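Cytidylyltransferase (Leptospira borgpetersenii serovar Hardjo-bovis, PDB 6OEW) probably transfers a nucleotidyl group, most likely cytidylyl from CTP, in a metal-dependent reaction. Local coordinates at residues G33-R44 with I214-F222; I116-F124 with M146-S154. All coordinates share one frame; numbering follows the deposited sequence.

In the fold
From the N terminus the chain lays down strand 11-16 of the mixed sheet, then the hairpin 31-32/35-36 and helix 37-45, whose partner comes some 170 residues later. The other six strands of that sheet lie in between. Contact 2 closes a short loop there, bringing strand 149-152 back under helix 114-126 after an excursion that includes strand 133-135. Contact 1 closes the longer loop, so contact 2 is nested inside it. Their centres lie about 22 Å apart, and no atoms touch; contact 2 packs a helix on the central sheet, and contact 1 ties the loop between helices 204-214 and 224-233 to the early hairpin and helix 37-45.

Contact 1: G33-R44 with I214-F222; sequences GDTTILGFMLER and ISYFLSKEF. With EDO (1,2-ethanediol), chain D.
Lys220 lays its aliphatic chain over one face of the Phe40 ring, CD standing 3.8 Å from the ring centroid in a CH-pi contact. The ring belongs to helix 37-45 of the GT-A-type cytidylyltransferase fold, and the lysine to the loop between helices 204-214 and 224-233. Lys220 runs extended across the ring and bends only at its last torsion (chi4 72°), which delivers the ammonium to two carboxylates in a pair of salt bridges. Asp34 OD1 receives NZ at 2.8 Å on its syn side, tilted out of the carboxylate plane, and Glu43 OE1, 3.0 Å from NZ, is met from farther above its own plane. Two acids round one lysine probably keep it protonated. Ile214 adds CG2 to the Phe40 ring, 3.6 Å from CZ, and Phe32 meets the same ring edge-to-face.

Farther along the helix, Arg44 turns at chi3 (64°) and spreads its guanidinium beside the backbone of the loop. Its NH1 and NH2 both donate to Phe222 O, which lies in the guanidinium plane, while NE donates to Ile112 O; these bonds together fix the group's rotation. A 1,2-ethanediol, probably from the crystallisation liquor, lies over one guanidinium face and donates from O2 to Arg44 O. In a cation-pi contact, the Phe222 ring takes the guanidinium over its face, with Arg44 NH1 3.3 Å above the plane and over the ring's centre.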
loop_
_atom_site.group_PDB
_atom_site.type_symbol
_atom_site.label_atom_id
_atom_site.label_comp_id
_atom_site.label_asym_id
_atom_site.label_seq_id
_atom_site.Cartn_x
_atom_site.Cartn_y
_atom_site.Cartn_z
ATOM N N GLY A 33 12.728 -4.525 12.452
ATOM C CA GLY A 33 12.790 -5.923 12.848
ATOM C C GLY A 33 14.124 -6.505 12.428
ATOM O O GLY A 33 15.178 -5.877 12.581
ATOM N N ASP A 34 14.095 -7.708 11.860
ATOM C CA ASP A 34 15.319 -8.305 11.348
ATOM C C ASP A 34 15.544 -8.001 9.873
ATOM O O ASP A 34 16.370 -8.661 9.234
ATOM C CB ASP A 34 15.325 -9.817 11.588
ATOM C CG ASP A 34 14.231 -10.546 10.819
ATOM O OD1 ASP A 34 13.382 -9.900 10.167
ATOM O OD2 ASP A 34 14.233 -11.789 10.864
ATOM N N THR A 35 14.849 -7.003 9.323
ATOM C CA THR A 35 14.974 -6.710 7.901
ATOM C C THR A 35 14.956 -5.197 7.666
ATOM O O THR A 35 15.497 -4.435 8.475
ATOM C CB THR A 35 13.869 -7.463 7.132
ATOM O OG1 THR A 35 13.988 -7.241 5.720
ATOM C CG2 THR A 35 12.464 -7.066 7.616
ATOM N N THR A 36 14.387 -4.754 6.552
ATOM C CA THR A 36 14.162 -3.348 6.240
ATOM C C THR A 36 12.671 -3.032 6.299
ATOM O O THR A 36 11.815 -3.929 6.353
ATOM C CB THR A 36 14.707 -3.014 4.847
ATOM O OG1 THR A 36 13.997 -3.815 3.880
ATOM C CG2 THR A 36 16.217 -3.305 4.769
ATOM N N ILE A 37 12.353 -1.734 6.263
ATOM C CA ILE A 37 10.941 -1.327 6.223
ATOM C C ILE A 37 10.219 -2.010 5.060
ATOM O O ILE A 37 9.173 -2.648 5.241
ATOM C CB ILE A 37 10.826 0.207 6.133
ATOM C CG1 ILE A 37 11.090 0.841 7.510
ATOM C CG2 ILE A 37 9.484 0.610 5.576
ATOM C CD1 ILE A 37 9.919 0.731 8.463
ATOM N N LEU A 38 10.777 -1.908 3.855
ATOM C CA LEU A 38 10.127 -2.518 2.695
ATOM C C LEU A 38 10.162 -4.041 2.769
ATOM O O LEU A 38 9.172 -4.703 2.421
ATOM C CB LEU A 38 10.779 -2.031 1.398
ATOM C CG LEU A 38 10.176 -2.579 0.088
ATOM C CD1 LEU A 38 8.645 -2.401 0.001
ATOM C CD2 LEU A 38 10.831 -1.910 -1.105
ATOM N N GLY A 39 11.277 -4.624 3.226
ATOM C CA GLY A 39 11.324 -6.081 3.363
ATOM C C GLY A 39 10.285 -6.622 4.335
ATOM O O GLY A 39 9.661 -7.664 4.091
ATOM N N PHE A 40 10.085 -5.923 5.451
ATOM C CA PHE A 40 9.035 -6.287 6.396
ATOM C C PHE A 40 7.669 -6.324 5.722
ATOM O O PHE A 40 6.876 -7.254 5.946
ATOM C CB PHE A 40 9.034 -5.282 7.549
ATOM C CG PHE A 40 8.421 -5.804 8.806
ATOM C CD1 PHE A 40 9.230 -6.228 9.856
ATOM C CD2 PHE A 40 7.041 -5.877 8.949
ATOM C CE1 PHE A 40 8.681 -6.708 11.034
ATOM C CE2 PHE A 40 6.482 -6.371 10.140
ATOM C CZ PHE A 40 7.301 -6.791 11.169
ATOM N N MET A 41 7.366 -5.303 4.920
ATOM C CA MET A 41 6.103 -5.251 4.192
ATOM C C MET A 41 5.946 -6.452 3.264
ATOM O O MET A 41 4.888 -7.095 3.230
ATOM C CB MET A 41 6.017 -3.953 3.395
ATOM C CG MET A 41 4.625 -3.679 2.829
ATOM S SD MET A 41 4.657 -2.224 1.763
ATOM C CE MET A 41 2.923 -2.172 1.248
ATOM N N LEU A 42 6.994 -6.764 2.508
ATOM C CA LEU A 42 6.938 -7.891 1.590
ATOM C C LEU A 42 6.709 -9.198 2.346
ATOM O O LEU A 42 5.914 -10.036 1.913
ATOM C CB LEU A 42 8.217 -7.938 0.754
ATOM C CG LEU A 42 8.435 -6.746 -0.199
ATOM C CD1 LEU A 42 9.740 -6.888 -0.967
ATOM C CD2 LEU A 42 7.276 -6.616 -1.185
ATOM N N GLU A 43 7.359 -9.371 3.500
ATOM C CA GLU A 43 7.130 -10.578 4.294
ATOM C C GLU A 43 5.681 -10.673 4.766
ATOM O O GLU A 43 5.103 -11.768 4.793
ATOM C CB GLU A 43 8.083 -10.620 5.487
ATOM C CG GLU A 43 9.517 -10.878 5.093
ATOM C CD GLU A 43 10.380 -11.215 6.277
ATOM O OE1 GLU A 43 9.951 -12.009 7.133
ATOM O OE2 GLU A 43 11.491 -10.664 6.362
ATOM N N ARG A 44 5.072 -9.535 5.124
ATOM C CA ARG A 44 3.666 -9.542 5.523
ATOM C C ARG A 44 2.748 -9.876 4.351
ATOM O O ARG A 44 1.726 -10.556 4.526
ATOM C CB ARG A 44 3.307 -8.196 6.148
ATOM C CG ARG A 44 3.861 -8.093 7.571
ATOM C CD ARG A 44 3.513 -6.785 8.251
ATOM N NE ARG A 44 2.075 -6.588 8.466
ATOM C CZ ARG A 44 1.359 -7.146 9.440
ATOM N NH1 ARG A 44 1.908 -7.993 10.309
ATOM N NH2 ARG A 44 0.069 -6.853 9.550
ATOM N N ILE A 214 6.087 -3.317 16.454
ATOM C CA ILE A 214 6.457 -4.682 16.116
ATOM C C ILE A 214 7.139 -5.368 17.285
ATOM O O ILE A 214 7.192 -6.605 17.318
ATOM C CB ILE A 214 7.340 -4.764 14.861
ATOM C CG1 ILE A 214 8.640 -3.988 15.057
ATOM C CG2 ILE A 214 6.590 -4.252 13.625
ATOM C CD1 ILE A 214 9.584 -4.177 13.906
ATOM N N SER A 215 7.625 -4.604 18.268
ATOM C CA SER A 215 8.314 -5.213 19.400
ATOM C C SER A 215 7.378 -6.015 20.302
ATOM O O SER A 215 7.864 -6.792 21.125
ATOM C CB SER A 215 9.057 -4.143 20.215
ATOM O OG SER A 215 8.190 -3.409 21.062
ATOM N N TYR A 216 6.063 -5.881 20.149
ATOM C CA TYR A 216 5.116 -6.642 20.960
ATOM C C TYR A 216 4.687 -7.941 20.310
ATOM O O TYR A 216 3.868 -8.661 20.884
ATOM C CB TYR A 216 3.869 -5.812 21.262
ATOM C CG TYR A 216 4.126 -4.704 22.239
ATOM C CD1 TYR A 216 3.705 -4.807 23.559
ATOM C CD2 TYR A 216 4.807 -3.563 21.850
ATOM C CE1 TYR A 216 3.945 -3.796 24.458
ATOM C CE2 TYR A 216 5.054 -2.550 22.741
ATOM C CZ TYR A 216 4.619 -2.669 24.042
ATOM O OH TYR A 216 4.865 -1.654 24.936
ATOM N N PHE A 217 5.216 -8.262 19.141
ATOM C CA PHE A 217 4.815 -9.460 18.426
ATOM C C PHE A 217 6.044 -10.274 18.063
ATOM O O PHE A 217 7.078 -9.725 17.676
ATOM C CB PHE A 217 4.017 -9.102 17.173
ATOM C CG PHE A 217 2.775 -8.327 17.467
ATOM C CD1 PHE A 217 1.631 -8.977 17.911
ATOM C CD2 PHE A 217 2.757 -6.947 17.327
ATOM C CE1 PHE A 217 0.480 -8.269 18.198
ATOM C CE2 PHE A 217 1.606 -6.227 17.603
ATOM C CZ PHE A 217 0.468 -6.889 18.045
ATOM N N LEU A 218 5.909 -11.590 18.175
ATOM C CA LEU A 218 7.044 -12.482 18.031
ATOM C C LEU A 218 7.323 -12.845 16.579
ATOM O O LEU A 218 8.454 -13.228 16.256
ATOM C CB LEU A 218 6.784 -13.708 18.907
ATOM C CG LEU A 218 6.420 -13.100 20.274
ATOM C CD1 LEU A 218 5.831 -14.070 21.266
ATOM C CD2 LEU A 218 7.641 -12.423 20.882
ATOM N N SER A 219 6.340 -12.680 15.691
ATOM C CA SER A 219 6.545 -12.899 14.267
ATOM C C SER A 219 6.004 -11.708 13.486
ATOM O O SER A 219 5.603 -10.700 14.081
ATOM C CB SER A 219 5.860 -14.189 13.815
ATOM O OG SER A 219 4.459 -13.998 13.658
ATOM N N LYS A 220 5.984 -11.806 12.159
ATOM C CA LYS A 220 5.411 -10.752 11.333
ATOM C C LYS A 220 3.985 -11.073 10.904
ATOM O O LYS A 220 3.434 -10.379 10.043
ATOM C CB LYS A 220 6.287 -10.498 10.100
ATOM C CG LYS A 220 7.780 -10.294 10.428
ATOM C CD LYS A 220 8.582 -9.911 9.165
ATOM C CE LYS A 220 10.057 -9.632 9.513
ATOM N NZ LYS A 220 10.756 -10.889 9.832
ATOM N N GLU A 221 3.371 -12.095 11.498
ATOM C CA GLU A 221 2.073 -12.582 11.053
ATOM C C GLU A 221 0.905 -11.960 11.815
ATOM O O GLU A 221 -0.242 -12.343 11.578
ATOM C CB GLU A 221 2.030 -14.106 11.174
ATOM C CG GLU A 221 1.024 -14.758 10.242
ATOM C CD GLU A 221 1.021 -16.262 10.348
ATOM O OE1 GLU A 221 1.850 -16.803 11.111
ATOM O OE2 GLU A 221 0.192 -16.894 9.660
ATOM N N PHE A 222 1.160 -10.999 12.700
ATOM C CA PHE A 222 0.100 -10.433 13.522
ATOM C C PHE A 222 -0.895 -9.661 12.666
ATOM O O PHE A 222 -0.547 -9.090 11.633
ATOM C CB PHE A 222 0.686 -9.522 14.591
ATOM C CG PHE A 222 1.543 -8.399 14.040
ATOM C CD1 PHE A 222 0.972 -7.191 13.684
ATOM C CD2 PHE A 222 2.921 -8.549 13.915
ATOM C CE1 PHE A 222 1.751 -6.153 13.185
ATOM C CE2 PHE A 222 3.706 -7.517 13.429
ATOM C CZ PHE A 222 3.119 -6.316 13.066
HETATM C C1 EDO D . -0.616 -11.373 8.282
HETATM O O1 EDO D . -1.675 -11.834 7.427
HETATM C C2 EDO D . -0.258 -9.915 7.972
HETATM O O2 EDO D . 0.009 -9.770 6.568
HETATM O O HOH W 1 11.628 -9.008 12.539
#

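Contact 2: I116-F124 with M146-S154; sequences ILDLMVDLF and MDIEIFTLS
Ile150 and Phe124 meet where helix 114-126 packs on strand 149-152, an alpha/beta layer of the GT-A-type fold in which the segment 116-124 runs 31° from the strand, the two axes 9.5 Å apart at closest approach. The contact between the segments is apolar, with no hydrogen bond across it.

Aliphatic packing carries most of it. Ile150 sends CD1 into the helix surface, 3.6 Å from Met120 CB and close to Val121 CG2, while one turn earlier on the helix Ile116 CG2 and Leu117 CB both touch Ile148 CD1. Met120 bends at its thioether (chi3 66°), which brings CE back against Ile148 CG2 at 3.8 Å. Leu134 of the neighbouring strand 133-135 also touches Met120 and Phe124, and Val103 of strand 101-106 touches Leu117 and Val121, so the helix spans three strands.

The aromatic contacts lie at the far end. With CG anti to the backbone N (chi1 -165°), Phe124 reaches down to the strand, sliding past Ile150 in the opposite direction, and takes Ile150 CG2 over one face in a CH-pi contact, 4.0 Å from the ring centroid. Thr152, whose OG1 caps the following helix at Leu155 N, turns its methyl to the ring's edge: CG2 lies in the ring plane, 3.7 Å from Phe124 CZ.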
loop_
_atom_site.group_PDB
_atom_site.type_symbol
_atom_site.label_atom_id
_atom_site.label_comp_id
_atom_site.label_asym_id
_atom_site.label_seq_id
_atom_site.Cartn_x
_atom_site.Cartn_y
_atom_site.Cartn_z
ATOM N N ILE A 116 -6.922 -8.206 5.408
ATOM C CA ILE A 116 -7.786 -7.132 4.932
ATOM C C ILE A 116 -7.695 -7.024 3.417
ATOM O O ILE A 116 -8.711 -6.908 2.718
ATOM C CB ILE A 116 -7.410 -5.802 5.612
ATOM C CG1 ILE A 116 -7.586 -5.923 7.130
ATOM C CG2 ILE A 116 -8.212 -4.630 5.001
ATOM C CD1 ILE A 116 -7.137 -4.709 7.904
ATOM N N LEU A 117 -6.469 -7.047 2.888
ATOM C CA LEU A 117 -6.288 -7.037 1.439
ATOM C C LEU A 117 -7.091 -8.157 0.780
ATOM O O LEU A 117 -7.810 -7.920 -0.192
ATOM C CB LEU A 117 -4.797 -7.153 1.101
ATOM C CG LEU A 117 -4.310 -6.939 -0.334
ATOM C CD1 LEU A 117 -2.800 -6.512 -0.292
ATOM C CD2 LEU A 117 -4.517 -8.198 -1.216
ATOM N N ASP A 118 -7.008 -9.382 1.320
ATOM C CA ASP A 118 -7.678 -10.508 0.673
ATOM C C ASP A 118 -9.190 -10.360 0.734
ATOM O O ASP A 118 -9.892 -10.716 -0.224
ATOM C CB ASP A 118 -7.255 -11.829 1.315
ATOM C CG ASP A 118 -5.808 -12.197 0.993
ATOM O OD1 ASP A 118 -5.183 -11.507 0.150
ATOM O OD2 ASP A 118 -5.308 -13.180 1.572
ATOM N N LEU A 119 -9.714 -9.864 1.861
ATOM C CA LEU A 119 -11.160 -9.660 1.973
ATOM C C LEU A 119 -11.640 -8.646 0.957
ATOM O O LEU A 119 -12.721 -8.791 0.371
ATOM C CB LEU A 119 -11.524 -9.191 3.384
ATOM C CG LEU A 119 -11.496 -10.215 4.515
ATOM C CD1 LEU A 119 -11.648 -9.539 5.879
ATOM C CD2 LEU A 119 -12.627 -11.242 4.292
ATOM N N MET A 120 -10.860 -7.581 0.760
ATOM C CA MET A 120 -11.244 -6.549 -0.191
ATOM C C MET A 120 -11.203 -7.085 -1.608
ATOM O O MET A 120 -12.102 -6.791 -2.408
ATOM C CB MET A 120 -10.341 -5.316 -0.042
ATOM C CG MET A 120 -10.667 -4.505 1.212
ATOM S SD MET A 120 -9.555 -3.075 1.424
ATOM C CE MET A 120 -10.010 -2.067 0.015
ATOM N N VAL A 121 -10.184 -7.887 -1.936
ATOM C CA VAL A 121 -10.133 -8.462 -3.276
ATOM C C VAL A 121 -11.318 -9.402 -3.478
ATOM O O VAL A 121 -11.950 -9.402 -4.538
ATOM C CB VAL A 121 -8.800 -9.191 -3.526
ATOM C CG1 VAL A 121 -8.872 -9.893 -4.872
ATOM C CG2 VAL A 121 -7.579 -8.215 -3.504
ATOM N N ASP A 122 -11.633 -10.219 -2.457
ATOM C CA ASP A 122 -12.768 -11.139 -2.565
ATOM C C ASP A 122 -14.060 -10.381 -2.836
ATOM O O ASP A 122 -14.864 -10.782 -3.693
ATOM C CB ASP A 122 -12.897 -11.973 -1.281
ATOM C CG ASP A 122 -11.950 -13.163 -1.252
ATOM O OD1 ASP A 122 -11.259 -13.406 -2.270
ATOM O OD2 ASP A 122 -11.896 -13.851 -0.210
ATOM N N LEU A 123 -14.274 -9.271 -2.122
ATOM C CA LEU A 123 -15.458 -8.453 -2.369
ATOM C C LEU A 123 -15.477 -7.926 -3.804
ATOM O O LEU A 123 -16.526 -7.937 -4.467
ATOM C CB LEU A 123 -15.510 -7.296 -1.359
ATOM C CG LEU A 123 -16.767 -6.406 -1.342
ATOM C CD1 LEU A 123 -18.011 -7.174 -0.862
ATOM C CD2 LEU A 123 -16.549 -5.181 -0.471
ATOM N N PHE A 124 -14.323 -7.452 -4.294
ATOM C CA PHE A 124 -14.223 -6.929 -5.653
ATOM C C PHE A 124 -14.573 -8.011 -6.666
ATOM O O PHE A 124 -15.424 -7.811 -7.549
ATOM C CB PHE A 124 -12.793 -6.375 -5.871
ATOM C CG PHE A 124 -12.628 -5.483 -7.071
ATOM C CD1 PHE A 124 -12.515 -4.117 -6.908
ATOM C CD2 PHE A 124 -12.561 -6.009 -8.353
ATOM C CE1 PHE A 124 -12.296 -3.265 -8.022
ATOM C CE2 PHE A 124 -12.386 -5.178 -9.459
ATOM C CZ PHE A 124 -12.245 -3.804 -9.281
ATOM N N MET A 146 -2.850 1.411 6.506
ATOM C CA MET A 146 -3.526 0.226 6.001
ATOM C C MET A 146 -4.105 0.443 4.607
ATOM O O MET A 146 -4.958 -0.342 4.184
ATOM C CB MET A 146 -4.668 -0.213 6.933
ATOM C CG MET A 146 -4.280 -0.911 8.206
ATOM S SD MET A 146 -3.141 -2.285 8.012
ATOM C CE MET A 146 -1.720 -1.522 8.793
ATOM N N ASP A 147 -3.663 1.486 3.895
ATOM C CA ASP A 147 -4.361 1.943 2.692
ATOM C C ASP A 147 -4.293 0.899 1.588
ATOM O O ASP A 147 -3.214 0.399 1.244
ATOM C CB ASP A 147 -3.759 3.248 2.161
ATOM C CG ASP A 147 -3.762 4.387 3.175
ATOM O OD1 ASP A 147 -4.068 4.185 4.368
ATOM O OD2 ASP A 147 -3.426 5.507 2.746
ATOM N N ILE A 148 -5.455 0.591 1.019
ATOM C CA ILE A 148 -5.577 -0.370 -0.066
ATOM C C ILE A 148 -6.542 0.214 -1.075
ATOM O O ILE A 148 -7.635 0.661 -0.706
ATOM C CB ILE A 148 -6.087 -1.734 0.447
ATOM C CG1 ILE A 148 -5.097 -2.331 1.463
ATOM C CG2 ILE A 148 -6.336 -2.674 -0.732
ATOM C CD1 ILE A 148 -5.700 -3.479 2.383
ATOM N N GLU A 149 -6.139 0.226 -2.335
ATOM C CA GLU A 149 -6.994 0.592 -3.448
ATOM C C GLU A 149 -6.937 -0.537 -4.455
ATOM O O GLU A 149 -5.871 -1.117 -4.681
ATOM C CB GLU A 149 -6.542 1.931 -4.101
ATOM C CG GLU A 149 -6.583 3.065 -3.105
ATOM C CD GLU A 149 -5.626 4.200 -3.444
ATOM O OE1 GLU A 149 -4.470 3.917 -3.835
ATOM O OE2 GLU A 149 -6.050 5.365 -3.305
ATOM N N ILE A 150 -8.091 -0.886 -5.012
ATOM C CA ILE A 150 -8.208 -1.952 -5.999
ATOM C C ILE A 150 -8.971 -1.411 -7.190
ATOM O O ILE A 150 -10.071 -0.871 -7.028
ATOM C CB ILE A 150 -8.929 -3.183 -5.414
ATOM C CG1 ILE A 150 -8.243 -3.593 -4.095
ATOM C CG2 ILE A 150 -8.889 -4.298 -6.426
ATOM C CD1 ILE A 150 -8.979 -4.759 -3.354
ATOM N N PHE A 151 -8.416 -1.575 -8.388
ATOM C CA PHE A 151 -9.145 -1.140 -9.565
ATOM C C PHE A 151 -8.755 -1.978 -10.771
ATOM O O PHE A 151 -7.713 -2.641 -10.786
ATOM C CB PHE A 151 -8.923 0.349 -9.839
ATOM C CG PHE A 151 -7.489 0.785 -9.683
ATOM C CD1 PHE A 151 -6.596 0.648 -10.734
ATOM C CD2 PHE A 151 -7.041 1.328 -8.491
ATOM C CE1 PHE A 151 -5.262 1.057 -10.596
ATOM C CE2 PHE A 151 -5.726 1.726 -8.340
ATOM C CZ PHE A 151 -4.829 1.595 -9.384
ATOM N N THR A 152 -9.630 -1.954 -11.777
ATOM C CA THR A 152 -9.428 -2.723 -12.996
ATOM C C THR A 152 -8.379 -2.055 -13.872
ATOM O O THR A 152 -8.148 -0.845 -13.798
ATOM C CB THR A 152 -10.726 -2.868 -13.804
ATOM O OG1 THR A 152 -11.181 -1.585 -14.255
ATOM C CG2 THR A 152 -11.830 -3.540 -12.972
ATOM N N LEU A 153 -7.738 -2.864 -14.707
ATOM C CA LEU A 153 -6.881 -2.301 -15.737
ATOM C C LEU A 153 -7.668 -1.333 -16.607
ATOM O O LEU A 153 -7.147 -0.291 -17.023
ATOM C CB LEU A 153 -6.279 -3.424 -16.581
ATOM C CG LEU A 153 -5.487 -3.002 -17.817
ATOM C CD1 LEU A 153 -4.170 -2.399 -17.424
ATOM C CD2 LEU A 153 -5.304 -4.226 -18.697
ATOM N N SER A 154 -8.938 -1.655 -16.883
ATOM C CA SER A 154 -9.750 -0.777 -17.722
ATOM C C SER A 154 -9.914 0.605 -17.093
ATOM O O SER A 154 -9.825 1.624 -17.790
ATOM C CB SER A 154 -11.110 -1.429 -17.994
ATOM O OG SER A 154 -10.956 -2.400 -19.011
#